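PDB 1PGV: tropomodulin from Caenorhabditis elegans, which probably caps the pointed ends of actin filaments, blocking both elongation and depolymerization there and so maintaining filament length and dynamics. Local coordinates for residues K70-D84 against S97-T111. Sequence-based numbering, arbitrary orientation.
Sequences KHIEKFSLANTAISD and SPSLRVLNVESNFLT
Strands 74-76 and 102-104 run parallel, their axes 3° apart and 4.8 Å at closest approach, pairing Lys74 with Val102, Phe75 with Leu103 and Ser76 with Asn104. They are neighbours in the five-stranded parallel sheet of this C-terminal domain, a leucine-rich-repeat fold; helices 84-87 and 90-96 lie in the connection between them. Phe75 N to Val102 O and Asn104 N to Phe75 O, both 3.0 Å, make the ladder, and Leu77 N extends it to Asn104 O. At its start, Glu73 O accepts from both Arg101 N and Val102 N. The Phe75 and Leu103 side chains lie side by side on one sheet face, both touching helix 90-96 and Phe75 also helix 56-66.

Past the strands, Asn108 CG sits beside its backbone N (chi1 -74°), setting the amide against loop 77-82. ND2 donates to Leu77 O (3.0 Å, 168° at the hydrogen), while Thr80 OG1 reaches that oxygen from the opposite face of the Leu77 carbonyl plane. Asn108 OD1 takes Thr80 N in the side-chain carbonyl plane, on a lone pair (2.8 Å), and Ile82 N from above it; Ile82 CG1 packs against Asn108 CG at 3.4 Å. A leucine here would probably leave Thr80 N and Ile82 N without their shared acceptor and Leu77 O without its amide donor. Asp84 grips Thr111 with both carboxylate oxygens: OD1 accepts from Thr111 N, and the syn lone pair of OD2 from Thr111 OG1 at 2.6 Å.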
ATOM      1  N   LYS A  70     -15.050  -5.327   0.281  1.00 24.08           N
ATOM      2  CA  LYS A  70     -14.799  -5.312  -1.150  1.00 25.88           C
ATOM      3  C   LYS A  70     -15.105  -3.912  -1.661  1.00 24.81           C
ATOM      4  O   LYS A  70     -15.242  -3.690  -2.861  1.00 25.96           O
ATOM      5  CB  LYS A  70     -15.674  -6.344  -1.868  1.00 28.91           C
ATOM      6  CG  LYS A  70     -17.165  -6.211  -1.614  1.00 32.13           C
ATOM      7  CD  LYS A  70     -17.933  -7.279  -2.384  1.00 36.30           C
ATOM      8  CE  LYS A  70     -19.409  -7.282  -2.019  1.00 37.86           C
ATOM      9  NZ  LYS A  70     -20.060  -5.972  -2.300  1.00 41.14           N
ATOM     10  N   HIS A  71     -15.185  -2.963  -0.733  1.00 24.57           N
ATOM     11  CA  HIS A  71     -15.496  -1.583  -1.074  1.00 24.37           C
ATOM     12  C   HIS A  71     -14.410  -0.572  -0.719  1.00 23.28           C
ATOM     13  O   HIS A  71     -14.281   0.457  -1.377  1.00 24.09           O
ATOM     14  CB  HIS A  71     -16.810  -1.188  -0.393  1.00 25.44           C
ATOM     15  CG  HIS A  71     -17.962  -2.070  -0.761  1.00 25.54           C
ATOM     16  ND1 HIS A  71     -18.596  -1.998  -1.983  1.00 27.86           N
ATOM     17  CD2 HIS A  71     -18.575  -3.066  -0.079  1.00 25.64           C
ATOM     18  CE1 HIS A  71     -19.549  -2.911  -2.038  1.00 26.71           C
ATOM     19  NE2 HIS A  71     -19.558  -3.572  -0.895  1.00 28.43           N
ATOM     20  N   ILE A  72     -13.623  -0.855   0.315  1.00 23.31           N
ATOM     21  CA  ILE A  72     -12.582   0.082   0.718  1.00 21.40           C
ATOM     22  C   ILE A  72     -11.691   0.477  -0.459  1.00 21.72           C
ATOM     23  O   ILE A  72     -11.203  -0.377  -1.199  1.00 20.45           O
ATOM     24  CB  ILE A  72     -11.723  -0.493   1.870  1.00 22.37           C
ATOM     25  CG1 ILE A  72     -10.675   0.537   2.295  1.00 22.53           C
ATOM     26  CG2 ILE A  72     -11.090  -1.809   1.444  1.00 22.74           C
ATOM     27  CD1 ILE A  72      -9.892   0.144   3.546  1.00 23.06           C
ATOM     28  N   GLU A  73     -11.494   1.782  -0.625  1.00 20.30           N
ATOM     29  CA  GLU A  73     -10.694   2.325  -1.714  1.00 21.39           C
ATOM     30  C   GLU A  73      -9.413   2.994  -1.250  1.00 19.93           C
ATOM     31  O   GLU A  73      -8.427   3.042  -1.989  1.00 20.59           O
ATOM     32  CB  GLU A  73     -11.524   3.338  -2.513  1.00 22.76           C
ATOM     33  CG  GLU A  73     -12.616   2.704  -3.351  1.00 25.44           C
ATOM     34  CD  GLU A  73     -13.523   3.730  -4.006  1.00 29.72           C
ATOM     35  OE1 GLU A  73     -13.087   4.884  -4.198  1.00 31.26           O
ATOM     36  OE2 GLU A  73     -14.670   3.370  -4.337  1.00 31.63           O
ATOM     37  N   LYS A  74      -9.428   3.530  -0.036  1.00 20.09           N
ATOM     38  CA  LYS A  74      -8.254   4.200   0.504  1.00 19.84           C
ATOM     39  C   LYS A  74      -8.025   3.804   1.953  1.00 19.77           C
ATOM     40  O   LYS A  74      -8.938   3.852   2.776  1.00 18.91           O
ATOM     41  CB  LYS A  74      -8.410   5.717   0.407  1.00 21.90           C
ATOM     42  CG  LYS A  74      -8.595   6.237  -1.008  1.00 26.52           C
ATOM     43  CD  LYS A  74      -8.701   7.757  -1.023  1.00 31.80           C
ATOM     44  CE  LYS A  74      -8.888   8.286  -2.438  1.00 35.04           C
ATOM     45  NZ  LYS A  74      -8.926   9.777  -2.465  1.00 38.37           N
ATOM     46  N   PHE A  75      -6.796   3.402   2.258  1.00 19.26           N
ATOM     47  CA  PHE A  75      -6.443   2.993   3.609  1.00 19.45           C
ATOM     48  C   PHE A  75      -5.119   3.664   3.939  1.00 18.93           C
ATOM     49  O   PHE A  75      -4.096   3.382   3.315  1.00 18.49           O
ATOM     50  CB  PHE A  75      -6.327   1.466   3.673  1.00 19.50           C
ATOM     51  CG  PHE A  75      -6.182   0.919   5.070  1.00 21.58           C
ATOM     52  CD1 PHE A  75      -6.613   1.652   6.172  1.00 23.50           C
ATOM     53  CD2 PHE A  75      -5.648  -0.349   5.278  1.00 22.98           C
ATOM     54  CE1 PHE A  75      -6.516   1.128   7.463  1.00 24.20           C
ATOM     55  CE2 PHE A  75      -5.547  -0.883   6.566  1.00 24.71           C
ATOM     56  CZ  PHE A  75      -5.983  -0.141   7.657  1.00 25.52           C
ATOM     57  N   SER A  76      -5.144   4.581   4.903  1.00 20.32           N
ATOM     58  CA  SER A  76      -3.938   5.308   5.271  1.00 20.58           C
ATOM     59  C   SER A  76      -3.600   5.138   6.747  1.00 21.32           C
ATOM     60  O   SER A  76      -4.445   5.354   7.619  1.00 19.73           O
ATOM     61  CB  SER A  76      -4.106   6.794   4.946  1.00 21.68           C
ATOM     62  OG  SER A  76      -2.870   7.480   5.034  0.50 23.68           O
ATOM     63  N   LEU A  77      -2.357   4.742   7.009  1.00 21.52           N
ATOM     64  CA  LEU A  77      -1.871   4.534   8.371  1.00 23.70           C
ATOM     65  C   LEU A  77      -0.523   5.222   8.517  1.00 23.11           C
ATOM     66  O   LEU A  77       0.384   4.697   9.168  1.00 24.55           O
ATOM     67  CB  LEU A  77      -1.684   3.044   8.667  1.00 24.79           C
ATOM     68  CG  LEU A  77      -2.738   2.025   8.243  1.00 26.70           C
ATOM     69  CD1 LEU A  77      -2.649   1.792   6.739  1.00 26.19           C
ATOM     70  CD2 LEU A  77      -2.497   0.714   8.990  1.00 26.90           C
ATOM     71  N   ALA A  78      -0.385   6.389   7.901  1.00 23.05           N
ATOM     72  CA  ALA A  78       0.861   7.135   7.966  1.00 23.48           C
ATOM     73  C   ALA A  78       1.123   7.642   9.376  1.00 23.92           C
ATOM     74  O   ALA A  78       0.204   8.040  10.089  1.00 23.42           O
ATOM     75  CB  ALA A  78       0.824   8.312   6.995  1.00 22.85           C
ATOM     76  N   ASN A  79       2.389   7.615   9.774  1.00 24.11           N
ATOM     77  CA  ASN A  79       2.786   8.095  11.087  1.00 26.01           C
ATOM     78  C   ASN A  79       1.916   7.560  12.225  1.00 26.07           C
ATOM     79  O   ASN A  79       1.327   8.331  12.984  1.00 27.83           O
ATOM     80  CB  ASN A  79       2.772   9.624  11.088  1.00 26.50           C
ATOM     81  CG  ASN A  79       3.412  10.213  12.325  1.00 28.45           C
ATOM     82  OD1 ASN A  79       4.508   9.810  12.722  1.00 28.11           O
ATOM     83  ND2 ASN A  79       2.739  11.185  12.933  1.00 28.14           N
ATOM     84  N   THR A  80       1.831   6.237  12.330  1.00 24.90           N
ATOM     85  CA  THR A  80       1.062   5.596  13.392  1.00 24.56           C
ATOM     86  C   THR A  80       2.013   4.752  14.239  1.00 23.85           C
ATOM     87  O   THR A  80       1.579   3.947  15.060  1.00 25.15           O
ATOM     88  CB  THR A  80      -0.038   4.677  12.832  1.00 25.09           C
ATOM     89  OG1 THR A  80       0.533   3.774  11.879  1.00 23.67           O
ATOM     90  CG2 THR A  80      -1.133   5.503  12.161  1.00 24.34           C
ATOM     91  N   ALA A  81       3.309   4.945  14.015  1.00 24.50           N
ATOM     92  CA  ALA A  81       4.349   4.228  14.744  1.00 24.09           C
ATOM     93  C   ALA A  81       4.197   2.711  14.676  1.00 25.30           C
ATOM     94  O   ALA A  81       4.487   2.013  15.645  1.00 25.59           O
ATOM     95  CB  ALA A  81       4.370   4.686  16.206  1.00 24.49           C
ATOM     96  N   ILE A  82       3.743   2.195  13.536  1.00 24.92           N
ATOM     97  CA  ILE A  82       3.587   0.752  13.395  1.00 23.40           C
ATOM     98  C   ILE A  82       4.881   0.127  12.884  1.00 22.75           C
ATOM     99  O   ILE A  82       5.681   0.787  12.224  1.00 21.83           O
ATOM    100  CB  ILE A  82       2.440   0.389  12.430  1.00 23.97           C
ATOM    101  CG1 ILE A  82       2.638   1.097  11.087  1.00 22.42           C
ATOM    102  CG2 ILE A  82       1.102   0.763  13.056  1.00 24.90           C
ATOM    103  CD1 ILE A  82       1.644   0.670  10.024  1.00 24.02           C
ATOM    104  N   SER A  83       5.084  -1.142  13.215  1.00 22.87           N
ATOM    105  CA  SER A  83       6.278  -1.870  12.791  1.00 24.12           C
ATOM    106  C   SER A  83       5.847  -3.104  12.009  1.00 23.04           C
ATOM    107  O   SER A  83       4.658  -3.330  11.806  1.00 23.32           O
ATOM    108  CB  SER A  83       7.107  -2.291  14.010  1.00 26.16           C
ATOM    109  OG  SER A  83       6.444  -3.307  14.738  1.00 31.48           O
ATOM    110  N   ASP A  84       6.812  -3.907  11.571  1.00 22.18           N
ATOM    111  CA  ASP A  84       6.494  -5.101  10.800  1.00 23.92           C
ATOM    112  C   ASP A  84       5.441  -6.006  11.430  1.00 25.49           C
ATOM    113  O   ASP A  84       4.603  -6.566  10.726  1.00 25.48           O
ATOM    114  CB  ASP A  84       7.761  -5.916  10.538  1.00 22.43           C
ATOM    115  CG  ASP A  84       8.621  -5.323   9.445  1.00 22.68           C
ATOM    116  OD1 ASP A  84       8.374  -4.161   9.048  1.00 23.18           O
ATOM    117  OD2 ASP A  84       9.548  -6.022   8.983  1.00 20.61           O
ATOM    118  N   SER A  97      -7.877  -7.781  -1.650  1.00 18.96           N
ATOM    119  CA  SER A  97      -8.722  -6.671  -2.101  1.00 19.54           C
ATOM    120  C   SER A  97      -8.798  -6.349  -3.589  1.00 19.97           C
ATOM    121  O   SER A  97      -7.782  -6.207  -4.263  1.00 21.16           O
ATOM    122  CB  SER A  97      -8.333  -5.393  -1.356  1.00 18.42           C
ATOM    123  OG  SER A  97      -9.161  -4.305  -1.760  1.00 18.26           O
ATOM    124  N   PRO A  98     -10.028  -6.232  -4.122  1.00 20.52           N
ATOM    125  CA  PRO A  98     -10.206  -5.907  -5.539  1.00 19.99           C
ATOM    126  C   PRO A  98     -10.476  -4.403  -5.695  1.00 19.15           C
ATOM    127  O   PRO A  98     -10.447  -3.862  -6.803  1.00 19.62           O
ATOM    128  CB  PRO A  98     -11.416  -6.746  -5.923  1.00 21.05           C
ATOM    129  CG  PRO A  98     -12.265  -6.625  -4.716  1.00 20.43           C
ATOM    130  CD  PRO A  98     -11.262  -6.827  -3.574  1.00 21.44           C
ATOM    131  N   SER A  99     -10.700  -3.729  -4.568  1.00 18.87           N
ATOM    132  CA  SER A  99     -11.029  -2.306  -4.576  1.00 19.22           C
ATOM    133  C   SER A  99     -10.004  -1.320  -4.024  1.00 17.56           C
ATOM    134  O   SER A  99     -10.066  -0.129  -4.332  1.00 17.35           O
ATOM    135  CB  SER A  99     -12.356  -2.098  -3.834  1.00 21.78           C
ATOM    136  OG  SER A  99     -12.264  -2.529  -2.478  1.00 22.70           O
ATOM    137  N   LEU A 100      -9.065  -1.790  -3.205  1.00 16.37           N
ATOM    138  CA  LEU A 100      -8.082  -0.879  -2.622  1.00 15.92           C
ATOM    139  C   LEU A 100      -7.255  -0.168  -3.686  1.00 15.96           C
ATOM    140  O   LEU A 100      -6.525  -0.801  -4.453  1.00 15.98           O
ATOM    141  CB  LEU A 100      -7.159  -1.639  -1.653  1.00 16.10           C
ATOM    142  CG  LEU A 100      -6.242  -0.786  -0.778  1.00 16.95           C
ATOM    143  CD1 LEU A 100      -7.068   0.193   0.058  1.00 16.93           C
ATOM    144  CD2 LEU A 100      -5.430  -1.708   0.141  1.00 17.12           C
ATOM    145  N   ARG A 101      -7.362   1.157  -3.711  1.00 16.73           N
ATOM    146  CA  ARG A 101      -6.666   1.983  -4.689  1.00 16.86           C
ATOM    147  C   ARG A 101      -5.465   2.732  -4.142  1.00 16.16           C
ATOM    148  O   ARG A 101      -4.493   2.970  -4.856  1.00 16.49           O
ATOM    149  CB  ARG A 101      -7.646   3.007  -5.273  1.00 19.64           C
ATOM    150  CG  ARG A 101      -8.864   2.388  -5.919  1.00 25.48           C
ATOM    151  CD  ARG A 101      -8.647   2.224  -7.401  1.00 32.94           C
ATOM    152  NE  ARG A 101      -8.370   3.518  -8.020  1.00 37.32           N
ATOM    153  CZ  ARG A 101      -8.097   3.689  -9.308  1.00 39.07           C
ATOM    154  NH1 ARG A 101      -8.066   2.644 -10.124  1.00 39.15           N
ATOM    155  NH2 ARG A 101      -7.846   4.904  -9.776  1.00 40.67           N
ATOM    156  N   VAL A 102      -5.542   3.128  -2.879  1.00 16.35           N
ATOM    157  CA  VAL A 102      -4.464   3.880  -2.261  1.00 16.07           C
ATOM    158  C   VAL A 102      -4.110   3.277  -0.907  1.00 16.14           C
ATOM    159  O   VAL A 102      -4.984   3.029  -0.083  1.00 17.12           O
ATOM    160  CB  VAL A 102      -4.877   5.361  -2.065  1.00 18.31           C
ATOM    161  CG1 VAL A 102      -3.788   6.128  -1.331  1.00 19.66           C
ATOM    162  CG2 VAL A 102      -5.147   6.000  -3.424  1.00 21.23           C
ATOM    163  N   LEU A 103      -2.823   3.014  -0.706  1.00 16.89           N
ATOM    164  CA  LEU A 103      -2.346   2.460   0.555  1.00 15.85           C
ATOM    165  C   LEU A 103      -1.194   3.338   0.998  1.00 16.70           C
ATOM    166  O   LEU A 103      -0.216   3.500   0.268  1.00 16.79           O
ATOM    167  CB  LEU A 103      -1.864   1.018   0.371  1.00 16.91           C
ATOM    168  CG  LEU A 103      -1.331   0.364   1.651  1.00 18.32           C
ATOM    169  CD1 LEU A 103      -2.433   0.324   2.698  1.00 18.72           C
ATOM    170  CD2 LEU A 103      -0.827  -1.048   1.337  1.00 17.67           C
ATOM    171  N   ASN A 104      -1.316   3.918   2.187  1.00 16.52           N
ATOM    172  CA  ASN A 104      -0.282   4.800   2.713  1.00 17.61           C
ATOM    173  C   ASN A 104       0.240   4.311   4.064  1.00 17.27           C
ATOM    174  O   ASN A 104      -0.495   4.291   5.049  1.00 18.98           O
ATOM    175  CB  ASN A 104      -0.847   6.215   2.864  1.00 17.78           C
ATOM    176  CG  ASN A 104       0.186   7.211   3.343  1.00 18.13           C
ATOM    177  OD1 ASN A 104       1.345   6.859   3.598  1.00 19.97           O
ATOM    178  ND2 ASN A 104      -0.223   8.471   3.463  1.00 21.77           N
ATOM    179  N   VAL A 105       1.509   3.913   4.097  1.00 19.12           N
ATOM    180  CA  VAL A 105       2.136   3.439   5.331  1.00 19.12           C
ATOM    181  C   VAL A 105       3.453   4.172   5.574  1.00 20.37           C
ATOM    182  O   VAL A 105       4.377   3.630   6.190  1.00 20.62           O
ATOM    183  CB  VAL A 105       2.429   1.917   5.275  1.00 19.24           C
ATOM    184  CG1 VAL A 105       1.140   1.138   5.140  1.00 18.93           C
ATOM    185  CG2 VAL A 105       3.365   1.608   4.116  1.00 16.94           C
ATOM    186  N   GLU A 106       3.538   5.411   5.097  1.00 21.14           N
ATOM    187  CA  GLU A 106       4.761   6.189   5.252  1.00 21.87           C
ATOM    188  C   GLU A 106       5.031   6.631   6.694  1.00 21.68           C
ATOM    189  O   GLU A 106       4.146   6.593   7.548  1.00 20.68           O
ATOM    190  CB  GLU A 106       4.712   7.425   4.347  1.00 24.27           C
ATOM    191  CG  GLU A 106       3.837   8.552   4.878  1.00 27.26           C
ATOM    192  CD  GLU A 106       3.661   9.688   3.878  1.00 30.00           C
ATOM    193  OE1 GLU A 106       4.649  10.063   3.214  1.00 32.97           O
ATOM    194  OE2 GLU A 106       2.533  10.215   3.769  1.00 30.46           O
ATOM    195  N   SER A 107       6.273   7.036   6.939  1.00 22.05           N
ATOM    196  CA  SER A 107       6.721   7.529   8.239  1.00 22.57           C
ATOM    197  C   SER A 107       6.489   6.610   9.431  1.00 22.72           C
ATOM    198  O   SER A 107       6.076   7.061  10.504  1.00 23.08           O
ATOM    199  CB  SER A 107       6.087   8.895   8.510  1.00 22.59           C
ATOM    200  OG  SER A 107       6.525   9.839   7.550  1.00 25.77           O
ATOM    201  N   ASN A 108       6.756   5.322   9.247  1.00 21.96           N
ATOM    202  CA  ASN A 108       6.596   4.359  10.330  1.00 20.35           C
ATOM    203  C   ASN A 108       7.923   3.648  10.586  1.00 20.44           C
ATOM    204  O   ASN A 108       8.986   4.220  10.335  1.00 20.24           O
ATOM    205  CB  ASN A 108       5.491   3.352   9.996  1.00 20.29           C
ATOM    206  CG  ASN A 108       4.102   3.962  10.119  1.00 20.14           C
ATOM    207  OD1 ASN A 108       3.739   4.484  11.174  1.00 21.38           O
ATOM    208  ND2 ASN A 108       3.323   3.904   9.042  1.00 18.18           N
ATOM    209  N   PHE A 109       7.855   2.418  11.087  1.00 20.19           N
ATOM    210  CA  PHE A 109       9.054   1.637  11.389  1.00 20.98           C
ATOM    211  C   PHE A 109       9.098   0.334  10.595  1.00 20.31           C
ATOM    212  O   PHE A 109       9.596  -0.688  11.080  1.00 20.34           O
ATOM    213  CB  PHE A 109       9.099   1.329  12.890  1.00 20.99           C
ATOM    214  CG  PHE A 109       9.174   2.555  13.752  1.00 21.38           C
ATOM    215  CD1 PHE A 109      10.388   3.206  13.954  1.00 22.49           C
ATOM    216  CD2 PHE A 109       8.026   3.084  14.332  1.00 22.50           C
ATOM    217  CE1 PHE A 109      10.459   4.371  14.719  1.00 22.97           C
ATOM    218  CE2 PHE A 109       8.083   4.247  15.099  1.00 23.58           C
ATOM    219  CZ  PHE A 109       9.301   4.892  15.292  1.00 23.61           C
ATOM    220  N   LEU A 110       8.586   0.371   9.371  1.00 19.48           N
ATOM    221  CA  LEU A 110       8.567  -0.815   8.525  1.00 18.99           C
ATOM    222  C   LEU A 110       9.935  -1.072   7.901  1.00 19.22           C
ATOM    223  O   LEU A 110      10.643  -0.140   7.529  1.00 18.45           O
ATOM    224  CB  LEU A 110       7.513  -0.656   7.425  1.00 19.71           C
ATOM    225  CG  LEU A 110       6.101  -0.363   7.935  1.00 21.37           C
ATOM    226  CD1 LEU A 110       5.129  -0.371   6.759  1.00 18.25           C
ATOM    227  CD2 LEU A 110       5.693  -1.417   8.963  1.00 22.28           C
ATOM    228  N   THR A 111      10.302  -2.344   7.787  1.00 18.52           N
ATOM    229  CA  THR A 111      11.595  -2.713   7.218  1.00 18.72           C
ATOM    230  C   THR A 111      11.556  -2.814   5.700  1.00 19.66           C
ATOM    231  O   THR A 111      10.506  -3.072   5.113  1.00 17.29           O
ATOM    232  CB  THR A 111      12.075  -4.073   7.751  1.00 20.18           C
ATOM    233  OG1 THR A 111      11.218  -5.108   7.254  1.00 20.34           O
ATOM    234  CG2 THR A 111      12.053  -4.087   9.268  1.00 21.38           C
TER
HETATM  235  O   HOH W   1       5.427   6.836  13.172  1.00 29.95           O